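Local coordinates for protein Two-component system response regulator (Bacteroides fragilis, PDB 2QR3) that probably acts as a phosphorylation-controlled transcription regulator that binds DNA and ATP, of which this piece is the N-terminal signal receiver domain, at residues N113-L116 with L117-L121. Numbering follows the deposited sequence.
Sequences NQKL and LETLL
Thr119 and Lys115 meet one helical turn apart, where a single carbonyl oxygen takes two bonds. Thr119 N donates to Lys115 O at 2.9 Å, and Thr119 OG1 donates to the same oxygen, also at 2.9 Å. The two donors arrive from opposite faces of the carbonyl plane, the hydroxyl tilted further from it than the amide. A first torsion of -60° sets OG1 beside the backbone N and anti to the carbonyl carbon, which is how the hydroxyl turns back onto the preceding turn while CG2 is carried off in another direction. Thr119 also touches Asp105 and Val107 of strand 105-109.

On the buried side, Leu116 and Leu120 lie side by side and point the same way, with Leu116 CD1 3.7 Å from Leu120 CD1. Leu120 CG also lies just beyond the oxygen of the Leu116 carbonyl, 3.4 Å from Leu116 O, the atom that accepts the Leu120 amide N-H.

This i to i+4 pairing illustrates how an amphipathic helix is built. Helix 113-124 is the last helix of the CheY-like receiver fold, following edge strand 105-109 of the parallel sheet, and it sets Leu116 on Leu22 and Val107, and Leu117 and Leu120 on Leu23 of helix 13-23.

On the outward face the polar side chains of Gln114 and Glu118 meet less closely. Gln114 bends at its second torsion (70°), and its side chain passes obliquely beside that of Glu118, the amide and carboxylate planes 67° apart. Gln114 NE2, the nearer end of the amide, stays 3.7 Å from Glu118 OE2, a distance too long for a firm bond. Closer is the Glu118 stem, whose CG lies 3.1 Å from Gln114 O, beside the 2.9 Å bond from Glu118 N to that same Gln114 O.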
ATOM      1  N   ASN A 113       6.221   1.581 -14.028  1.00 22.00           N
ATOM      2  CA  ASN A 113       6.701   2.582 -13.066  1.00 23.19           C
ATOM      3  C   ASN A 113       5.821   3.824 -12.994  1.00 24.53           C
ATOM      4  O   ASN A 113       5.468   4.292 -11.906  1.00 23.71           O
ATOM      5  CB  ASN A 113       8.144   3.013 -13.363  1.00 22.49           C
ATOM      6  CG  ASN A 113       9.150   1.922 -13.083  1.00 23.23           C
ATOM      7  OD1 ASN A 113       8.856   0.973 -12.367  1.00 21.41           O
ATOM      8  ND2 ASN A 113      10.365   2.068 -13.631  1.00 18.78           N
ATOM      9  N   GLN A 114       5.446   4.346 -14.160  1.00 26.11           N
ATOM     10  CA  GLN A 114       4.583   5.540 -14.166  1.00 28.44           C
ATOM     11  C   GLN A 114       3.173   5.265 -13.669  1.00 27.73           C
ATOM     12  O   GLN A 114       2.639   6.080 -12.929  1.00 29.34           O
ATOM     13  CB  GLN A 114       4.593   6.270 -15.526  1.00 30.05           C
ATOM     14  CG  GLN A 114       4.093   7.733 -15.448  1.00 35.14           C
ATOM     15  CD  GLN A 114       5.052   8.714 -14.713  1.00 41.66           C
ATOM     16  OE1 GLN A 114       6.179   8.362 -14.338  1.00 46.41           O
ATOM     17  NE2 GLN A 114       4.592   9.954 -14.523  1.00 43.98           N
ATOM     18  N   LYS A 115       2.586   4.132 -14.048  1.00 27.86           N
ATOM     19  CA  LYS A 115       1.282   3.706 -13.535  1.00 28.24           C
ATOM     20  C   LYS A 115       1.284   3.537 -12.004  1.00 26.60           C
ATOM     21  O   LYS A 115       0.330   3.924 -11.331  1.00 26.55           O
ATOM     22  CB  LYS A 115       0.843   2.399 -14.196  1.00 28.61           C
ATOM     23  CG  LYS A 115      -0.664   2.183 -14.230  1.00 32.36           C
ATOM     24  CD  LYS A 115      -1.067   0.883 -14.977  1.00 31.62           C
ATOM     25  CE  LYS A 115      -2.581   0.805 -15.164  1.00 35.29           C
ATOM     26  NZ  LYS A 115      -3.049  -0.431 -15.903  1.00 36.63           N
ATOM     27  N   LEU A 116       2.356   2.972 -11.457  1.00 24.29           N
ATOM     28  CA  LEU A 116       2.448   2.790 -10.008  1.00 22.34           C
ATOM     29  C   LEU A 116       2.389   4.140  -9.331  1.00 22.06           C
ATOM     30  O   LEU A 116       1.608   4.340  -8.408  1.00 21.15           O
ATOM     31  CB  LEU A 116       3.750   2.043  -9.628  1.00 21.97           C
ATOM     32  CG  LEU A 116       4.119   1.989  -8.161  1.00 21.03           C
ATOM     33  CD1 LEU A 116       3.102   1.206  -7.330  1.00 23.23           C
ATOM     34  CD2 LEU A 116       5.511   1.389  -7.968  1.00 22.85           C
ATOM     35  N   LEU A 117       3.202   5.077  -9.803  1.00 21.85           N
ATOM     36  CA  LEU A 117       3.248   6.403  -9.184  1.00 22.63           C
ATOM     37  C   LEU A 117       1.881   7.063  -9.275  1.00 22.48           C
ATOM     38  O   LEU A 117       1.379   7.621  -8.289  1.00 21.74           O
ATOM     39  CB  LEU A 117       4.322   7.282  -9.830  1.00 21.95           C
ATOM     40  CG  LEU A 117       4.409   8.745  -9.357  1.00 24.23           C
ATOM     41  CD1 LEU A 117       4.611   8.897  -7.828  1.00 24.52           C
ATOM     42  CD2 LEU A 117       5.520   9.440 -10.159  1.00 25.15           C
ATOM     43  N   GLU A 118       1.301   7.004 -10.472  1.00 23.29           N
ATOM     44  CA  GLU A 118       0.037   7.673 -10.750  1.00 23.60           C
ATOM     45  C   GLU A 118      -1.101   7.158  -9.911  1.00 22.64           C
ATOM     46  O   GLU A 118      -1.890   7.954  -9.394  1.00 22.52           O
ATOM     47  CB  GLU A 118      -0.292   7.610 -12.234  1.00 24.83           C
ATOM     48  CG  GLU A 118       0.708   8.471 -13.012  1.00 29.97           C
ATOM     49  CD  GLU A 118       0.253   8.824 -14.414  1.00 37.44           C
ATOM     50  OE1 GLU A 118      -0.705   8.195 -14.926  1.00 41.72           O
ATOM     51  OE2 GLU A 118       0.882   9.735 -14.995  1.00 40.26           O
ATOM     52  N   THR A 119      -1.175   5.836  -9.763  1.00 20.97           N
ATOM     53  CA  THR A 119      -2.194   5.203  -8.895  1.00 20.19           C
ATOM     54  C   THR A 119      -2.051   5.693  -7.471  1.00 19.97           C
ATOM     55  O   THR A 119      -3.055   5.975  -6.817  1.00 19.47           O
ATOM     56  CB  THR A 119      -2.124   3.671  -8.982  1.00 20.81           C
ATOM     57  OG1 THR A 119      -2.369   3.266 -10.343  1.00 20.21           O
ATOM     58  CG2 THR A 119      -3.126   2.979  -8.047  1.00 20.07           C
ATOM     59  N   LEU A 120      -0.799   5.796  -6.997  1.00 18.92           N
ATOM     60  CA  LEU A 120      -0.560   6.169  -5.592  1.00 19.54           C
ATOM     61  C   LEU A 120      -0.853   7.653  -5.385  1.00 19.77           C
ATOM     62  O   LEU A 120      -1.488   8.018  -4.422  1.00 20.74           O
ATOM     63  CB  LEU A 120       0.873   5.845  -5.165  1.00 19.50           C
ATOM     64  CG  LEU A 120       1.111   4.343  -5.036  1.00 19.24           C
ATOM     65  CD1 LEU A 120       2.654   4.049  -5.009  1.00 20.23           C
ATOM     66  CD2 LEU A 120       0.375   3.756  -3.805  1.00 19.10           C
ATOM     67  N   LEU A 121      -0.405   8.494  -6.306  1.00 20.53           N
ATOM     68  CA  LEU A 121      -0.757   9.927  -6.215  1.00 21.39           C
ATOM     69  C   LEU A 121      -2.262  10.129  -6.238  1.00 20.90           C
ATOM     70  O   LEU A 121      -2.806  10.891  -5.407  1.00 21.61           O
ATOM     71  CB  LEU A 121      -0.097  10.738  -7.325  1.00 21.79           C
ATOM     72  CG  LEU A 121       1.436  10.738  -7.398  1.00 25.09           C
ATOM     73  CD1 LEU A 121       1.941  11.379  -8.687  1.00 27.99           C
ATOM     74  CD2 LEU A 121       2.052  11.446  -6.209  1.00 26.94           C
TER